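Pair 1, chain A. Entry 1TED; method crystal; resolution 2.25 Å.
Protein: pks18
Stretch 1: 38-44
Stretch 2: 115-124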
# COMPACT_ATOMS: atom_id res chain seq x y z
N LEU A 38 14.57 -14.91 7.69
CA LEU A 38 13.46 -15.35 6.86
C LEU A 38 12.66 -16.45 7.57
O LEU A 38 13.22 -17.47 7.99
CB LEU A 38 14.00 -15.88 5.53
CG LEU A 38 13.03 -16.39 4.44
CD1 LEU A 38 13.81 -16.59 3.16
CD2 LEU A 38 12.37 -17.70 4.85
N ALA A 39 11.36 -16.25 7.68
CA ALA A 39 10.49 -17.22 8.33
C ALA A 39 9.27 -17.49 7.47
O ALA A 39 8.83 -16.64 6.68
CB ALA A 39 10.06 -16.73 9.70
N THR A 40 8.70 -18.66 7.67
CA THR A 40 7.55 -19.11 6.90
C THR A 40 6.45 -19.67 7.80
O THR A 40 6.73 -20.24 8.85
CB THR A 40 8.03 -20.18 5.91
OG1 THR A 40 8.56 -19.54 4.74
CG2 THR A 40 6.91 -21.12 5.58
N GLY A 41 5.20 -19.52 7.38
CA GLY A 41 4.12 -20.03 8.20
C GLY A 41 2.75 -20.04 7.54
O GLY A 41 2.45 -19.25 6.65
N THR A 42 1.90 -20.94 8.02
CA THR A 42 0.56 -21.08 7.48
C THR A 42 -0.35 -21.61 8.58
O THR A 42 0.13 -22.08 9.61
CB THR A 42 0.53 -22.11 6.33
OG1 THR A 42 0.67 -23.43 6.88
CG2 THR A 42 1.68 -21.89 5.36
N PRO A 43 -1.67 -21.50 8.39
CA PRO A 43 -2.56 -22.04 9.43
C PRO A 43 -2.30 -23.54 9.51
O PRO A 43 -1.73 -24.13 8.57
CB PRO A 43 -3.96 -21.68 8.93
CG PRO A 43 -3.78 -21.30 7.50
CD PRO A 43 -2.42 -20.67 7.44
N ARG A 44 -2.72 -24.17 10.61
CA ARG A 44 -2.50 -25.59 10.82
C ARG A 44 -3.39 -26.53 10.01
O ARG A 44 -2.98 -27.65 9.70
CB ARG A 44 -2.62 -25.92 12.31
N PRO A 115 -2.68 -13.49 14.58
CA PRO A 115 -1.93 -14.57 15.24
C PRO A 115 -0.82 -15.12 14.35
O PRO A 115 0.32 -15.31 14.79
CB PRO A 115 -3.00 -15.62 15.51
CG PRO A 115 -4.23 -14.81 15.68
CD PRO A 115 -4.13 -13.76 14.61
N LEU A 116 -1.17 -15.40 13.09
CA LEU A 116 -0.22 -15.95 12.14
C LEU A 116 0.93 -15.01 11.79
O LEU A 116 2.08 -15.44 11.72
CB LEU A 116 -0.95 -16.37 10.86
CG LEU A 116 -0.07 -17.03 9.79
CD1 LEU A 116 0.55 -18.31 10.34
CD2 LEU A 116 -0.91 -17.33 8.58
N ALA A 117 0.62 -13.73 11.57
CA ALA A 117 1.65 -12.75 11.21
C ALA A 117 2.56 -12.45 12.40
O ALA A 117 3.76 -12.28 12.24
CB ALA A 117 1.00 -11.46 10.69
N VAL A 118 1.98 -12.37 13.60
CA VAL A 118 2.77 -12.11 14.79
C VAL A 118 3.74 -13.28 15.00
O VAL A 118 4.91 -13.08 15.31
CB VAL A 118 1.86 -11.94 16.03
CG1 VAL A 118 2.69 -12.00 17.32
CG2 VAL A 118 1.11 -10.61 15.94
N ASP A 119 3.25 -14.50 14.81
CA ASP A 119 4.09 -15.67 14.98
C ASP A 119 5.25 -15.74 13.98
O ASP A 119 6.41 -15.91 14.36
CB ASP A 119 3.23 -16.94 14.90
CG ASP A 119 4.06 -18.21 14.82
OD1 ASP A 119 5.15 -18.28 15.44
OD2 ASP A 119 3.60 -19.17 14.16
N VAL A 120 4.95 -15.58 12.69
CA VAL A 120 5.99 -15.64 11.65
C VAL A 120 7.03 -14.54 11.78
O VAL A 120 8.23 -14.79 11.65
CB VAL A 120 5.35 -15.61 10.24
CG1 VAL A 120 6.43 -15.62 9.17
CG2 VAL A 120 4.44 -16.82 10.08
N SER A 121 6.57 -13.32 12.07
CA SER A 121 7.44 -12.16 12.25
C SER A 121 8.45 -12.46 13.35
O SER A 121 9.63 -12.14 13.22
CB SER A 121 6.62 -10.92 12.64
OG SER A 121 5.74 -10.53 11.60
N LYS A 122 7.98 -13.08 14.42
CA LYS A 122 8.85 -13.45 15.55
C LYS A 122 9.88 -14.48 15.11
O LYS A 122 11.04 -14.39 15.50
CB LYS A 122 8.04 -14.07 16.71
CG LYS A 122 7.26 -13.10 17.57
CD LYS A 122 6.45 -13.89 18.60
CE LYS A 122 5.58 -12.98 19.47
NZ LYS A 122 4.73 -13.78 20.41
N ARG A 123 9.46 -15.46 14.31
CA ARG A 123 10.38 -16.50 13.85
C ARG A 123 11.50 -15.90 13.01
O ARG A 123 12.64 -16.39 13.06
CB ARG A 123 9.67 -17.57 13.02
CG ARG A 123 8.47 -18.23 13.67
CD ARG A 123 7.91 -19.35 12.78
NE ARG A 123 6.63 -19.81 13.28
CZ ARG A 123 6.09 -20.99 12.99
NH1 ARG A 123 6.72 -21.84 12.20
NH2 ARG A 123 4.92 -21.33 13.53
N ALA A 124 11.19 -14.86 12.24
CA ALA A 124 12.18 -14.21 11.37
C ALA A 124 13.22 -13.41 12.16
O ALA A 124 14.37 -13.29 11.74
CB ALA A 124 11.49 -13.30 10.36

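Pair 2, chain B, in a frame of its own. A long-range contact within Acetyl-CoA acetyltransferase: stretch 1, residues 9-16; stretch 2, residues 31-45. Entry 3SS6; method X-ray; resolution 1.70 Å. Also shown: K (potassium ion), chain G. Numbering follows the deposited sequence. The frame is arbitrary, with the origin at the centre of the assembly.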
# COMPACT_ATOMS: atom_id res chain seq x y z
N ILE B 9 15.16 -43.24 -5.20
CA ILE B 9 15.59 -41.86 -5.32
C ILE B 9 16.95 -41.87 -5.99
O ILE B 9 17.88 -42.50 -5.48
CB ILE B 9 15.73 -41.22 -3.92
CG1 ILE B 9 14.35 -41.11 -3.26
CG2 ILE B 9 16.37 -39.83 -4.02
CD1 ILE B 9 14.41 -40.97 -1.74
N THR B 10 17.08 -41.20 -7.13
CA THR B 10 18.34 -41.26 -7.89
C THR B 10 19.23 -40.01 -7.79
O THR B 10 20.40 -40.05 -8.21
CB THR B 10 18.08 -41.58 -9.37
OG1 THR B 10 17.27 -40.55 -9.95
CG2 THR B 10 17.37 -42.93 -9.50
N ALA B 11 18.68 -38.93 -7.25
CA ALA B 11 19.45 -37.71 -7.03
C ALA B 11 18.79 -36.96 -5.89
O ALA B 11 17.58 -37.08 -5.68
CB ALA B 11 19.49 -36.82 -8.29
N ALA B 12 19.59 -36.20 -5.15
CA ALA B 12 19.08 -35.43 -4.03
C ALA B 12 20.01 -34.24 -3.83
O ALA B 12 21.15 -34.40 -3.40
CB ALA B 12 19.05 -36.30 -2.78
N VAL B 13 19.52 -33.05 -4.17
CA VAL B 13 20.36 -31.86 -4.14
C VAL B 13 19.61 -30.67 -3.54
O VAL B 13 18.39 -30.70 -3.44
CB VAL B 13 20.86 -31.48 -5.54
CG1 VAL B 13 21.88 -32.51 -6.04
CG2 VAL B 13 19.70 -31.33 -6.52
N ARG B 14 20.35 -29.64 -3.15
CA ARG B 14 19.70 -28.47 -2.56
C ARG B 14 20.52 -27.22 -2.82
O ARG B 14 21.71 -27.31 -3.07
CB ARG B 14 19.55 -28.65 -1.05
CG ARG B 14 20.90 -28.78 -0.30
CD ARG B 14 20.64 -28.84 1.21
NE ARG B 14 21.83 -28.89 2.09
CZ ARG B 14 22.47 -27.81 2.55
NH1 ARG B 14 22.11 -26.58 2.18
NH2 ARG B 14 23.49 -27.97 3.39
N SER B 15 19.89 -26.06 -2.75
CA SER B 15 20.67 -24.82 -2.73
C SER B 15 21.33 -24.73 -1.36
O SER B 15 20.92 -25.43 -0.42
CB SER B 15 19.74 -23.61 -2.92
OG SER B 15 18.90 -23.43 -1.78
N PRO B 16 22.34 -23.86 -1.21
CA PRO B 16 22.70 -23.50 0.16
C PRO B 16 21.51 -22.74 0.75
O PRO B 16 20.66 -22.24 0.00
CB PRO B 16 23.91 -22.56 -0.01
CG PRO B 16 24.25 -22.56 -1.48
CD PRO B 16 22.98 -22.97 -2.20
N GLU B 31 12.84 -18.63 -9.28
CA GLU B 31 14.25 -18.45 -9.61
C GLU B 31 15.15 -19.35 -8.78
O GLU B 31 16.18 -19.83 -9.26
CB GLU B 31 14.65 -16.98 -9.43
CG GLU B 31 13.97 -16.09 -10.44
CD GLU B 31 14.18 -14.62 -10.16
OE1 GLU B 31 14.54 -14.27 -9.03
OE2 GLU B 31 13.96 -13.80 -11.09
N LEU B 32 14.74 -19.59 -7.54
CA LEU B 32 15.55 -20.35 -6.59
C LEU B 32 15.42 -21.84 -6.87
O LEU B 32 16.35 -22.61 -6.66
CB LEU B 32 15.12 -20.01 -5.16
CG LEU B 32 15.87 -20.68 -4.00
CD1 LEU B 32 17.38 -20.56 -4.20
CD2 LEU B 32 15.44 -20.01 -2.67
N ALA B 33 14.25 -22.24 -7.37
CA ALA B 33 14.02 -23.66 -7.70
C ALA B 33 14.72 -24.06 -8.99
O ALA B 33 15.23 -25.17 -9.08
CB ALA B 33 12.52 -23.95 -7.81
N VAL B 34 14.73 -23.17 -9.97
CA VAL B 34 15.22 -23.52 -11.31
C VAL B 34 16.59 -24.23 -11.36
O VAL B 34 16.69 -25.31 -11.92
CB VAL B 34 15.19 -22.29 -12.26
CG1 VAL B 34 16.09 -22.53 -13.46
CG2 VAL B 34 13.74 -22.01 -12.72
N PRO B 35 17.65 -23.63 -10.79
CA PRO B 35 18.96 -24.27 -10.96
C PRO B 35 19.07 -25.61 -10.24
O PRO B 35 19.86 -26.47 -10.65
CB PRO B 35 19.94 -23.25 -10.36
CG PRO B 35 19.10 -22.36 -9.48
CD PRO B 35 17.73 -22.33 -10.10
N VAL B 36 18.29 -25.77 -9.18
CA VAL B 36 18.28 -27.01 -8.41
C VAL B 36 17.51 -28.10 -9.17
O VAL B 36 17.93 -29.27 -9.20
CB VAL B 36 17.74 -26.78 -6.99
CG1 VAL B 36 17.79 -28.06 -6.18
CG2 VAL B 36 18.58 -25.71 -6.29
N LEU B 37 16.38 -27.73 -9.78
CA LEU B 37 15.68 -28.64 -10.68
C LEU B 37 16.61 -29.10 -11.79
O LEU B 37 16.67 -30.29 -12.11
CB LEU B 37 14.49 -27.93 -11.32
CG LEU B 37 13.31 -27.67 -10.40
CD1 LEU B 37 12.28 -26.79 -11.12
CD2 LEU B 37 12.67 -28.98 -9.93
N GLN B 38 17.32 -28.16 -12.40
CA GLN B 38 18.22 -28.49 -13.51
C GLN B 38 19.32 -29.47 -13.12
O GLN B 38 19.56 -30.45 -13.82
CB GLN B 38 18.81 -27.22 -14.11
CG GLN B 38 17.76 -26.36 -14.82
CD GLN B 38 18.29 -24.99 -15.21
OE1 GLN B 38 19.17 -24.44 -14.56
NE2 GLN B 38 17.75 -24.44 -16.29
N GLU B 39 19.96 -29.21 -11.98
CA GLU B 39 21.06 -30.07 -11.54
C GLU B 39 20.53 -31.43 -11.11
O GLU B 39 21.15 -32.46 -11.37
CB GLU B 39 21.86 -29.41 -10.42
CG GLU B 39 23.04 -30.26 -9.91
CD GLU B 39 24.13 -30.50 -10.96
OE1 GLU B 39 24.22 -29.74 -11.96
OE2 GLU B 39 24.92 -31.45 -10.77
N ALA B 40 19.36 -31.45 -10.46
CA ALA B 40 18.79 -32.73 -10.05
C ALA B 40 18.58 -33.65 -11.24
O ALA B 40 18.95 -34.83 -11.20
CB ALA B 40 17.46 -32.52 -9.30
N VAL B 41 17.98 -33.11 -12.30
CA VAL B 41 17.69 -33.92 -13.47
C VAL B 41 19.00 -34.40 -14.10
O VAL B 41 19.12 -35.56 -14.51
CB VAL B 41 16.78 -33.15 -14.45
CG1 VAL B 41 16.74 -33.84 -15.81
CG2 VAL B 41 15.38 -33.00 -13.87
N LYS B 42 19.99 -33.52 -14.15
CA LYS B 42 21.31 -33.87 -14.70
C LYS B 42 21.94 -35.04 -13.97
O LYS B 42 22.58 -35.89 -14.59
CB LYS B 42 22.26 -32.68 -14.67
CG LYS B 42 21.99 -31.64 -15.75
CD LYS B 42 22.83 -30.39 -15.55
CE LYS B 42 22.38 -29.27 -16.47
NZ LYS B 42 23.03 -27.97 -16.14
N ARG B 43 21.76 -35.09 -12.66
CA ARG B 43 22.31 -36.18 -11.86
C ARG B 43 21.44 -37.42 -11.79
O ARG B 43 21.93 -38.50 -11.45
CB ARG B 43 22.53 -35.72 -10.44
CG ARG B 43 23.46 -34.56 -10.30
CD ARG B 43 23.66 -34.32 -8.83
NE ARG B 43 24.56 -33.21 -8.56
CZ ARG B 43 25.17 -33.04 -7.40
NH1 ARG B 43 24.97 -33.90 -6.41
NH2 ARG B 43 25.98 -32.01 -7.23
N GLY B 44 20.16 -37.25 -12.10
CA GLY B 44 19.16 -38.26 -11.78
C GLY B 44 18.99 -39.38 -12.79
O GLY B 44 18.18 -40.27 -12.58
N GLY B 45 19.75 -39.33 -13.88
CA GLY B 45 19.75 -40.42 -14.84
C GLY B 45 18.64 -40.35 -15.88
O GLY B 45 18.35 -41.34 -16.56
K K G . 22.75 -36.55 -5.88
O HOH W 1 22.88 -38.93 -7.90
O HOH W 2 25.52 -37.52 -5.09

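In both pairs a strand lies across a helix and runs nearly against it. The angle between the N-to-C directions is 150° in pair 1 and 149° in pair 2. The axes approach to 6.6 Å in pair 1 and 7.4 Å in pair 2. Fourteen central residues superpose with an RMSD of 0.7 Å.

The best-matched position is Ala39(A) with Ala11(B). Their CA atoms fall 0.1 Å apart. Each alanine points toward its helix and packs on the helix backbone, against the carbonyl oxygen of Val120(A) or of its match Ala40(B). Ala39(A) CB lies 3.3 Å from Val120(A) O and 3.4 Å from Arg123(A) CB. Ala11(B) CB lies 3.6 Å from Ala40(B) O and 3.9 Å from Arg43(B) CB. The small methyl lets the strand backbone come close here. The CA atoms of Ala39(A) and Ala124(A) are 4.6 Å apart, and those of Ala11(B) and Gly44(B) are 4.8 Å apart.

The main exchange of bulk is between two facing positions. Gly41(A) matches Val13(B), and Val120(A) matches Ala40(B). In pair 1 the strand has the glycine and the helix has the valine. Gly41(A) CA meets Val120(A) CG2 at 3.7 Å. A CB on Gly41(A) would point toward the helix and come within 2.5 Å of Val120(A) CG2, a clash. In pair 2 the strand carries the valine and the helix the alanine. Val13(B) CG2 packs 3.8 Å from Ala40(B) CB and 3.8 Å from Val36(B) CG1. Much the same space is filled, from the helix in one pair and from the strand in the other.

Leu116(A) matches Val36(B), and both point toward the strand. The leucine reaches Pro43(A), with CD2 3.8 Å from Pro43(A) CD. The shorter valine meets the matching residue, Ser15(B), where Val36(B) CG2 is 3.8 Å from Ser15(B) N.

Arg123(A) and Arg43(B) match, as do Asp119(A) and Glu39(B). Each arginine forms a salt bridge with the acid one turn earlier. Arg123(A) NH2 is 2.6 Å from Asp119(A) OD2, and its NE donates to Asp119(A) OD1 at 3.0 Å. In pair 2, Arg43(B) NE donates to Glu39(B) OE2 at 2.8 Å. The bridges tether the arginine side chains along the helix. Their strand contacts differ. Arg123(A) NH1 lies 3.7 Å from Thr40(A) O, while one face of the Arg43(B) guanidinium is covered by Val13(B), with CG1 3.4 Å from NH1.

Ala124(A) matches Gly44(B). Ala124(A) CB adds an apolar contact with Ala39(A) CB at 3.8 Å. Gly44(B) CA instead meets Ala11(B) CB at 3.8 Å. No hydrogen bond crosses between the stretches in pair 1. One does in pair 2: Thr10(B) OG1 donates to Gly44(B) O at 2.8 Å. Thr10(B) matches Leu38(A), but the side chains diverge. The threonine points toward the helix and the leucine away.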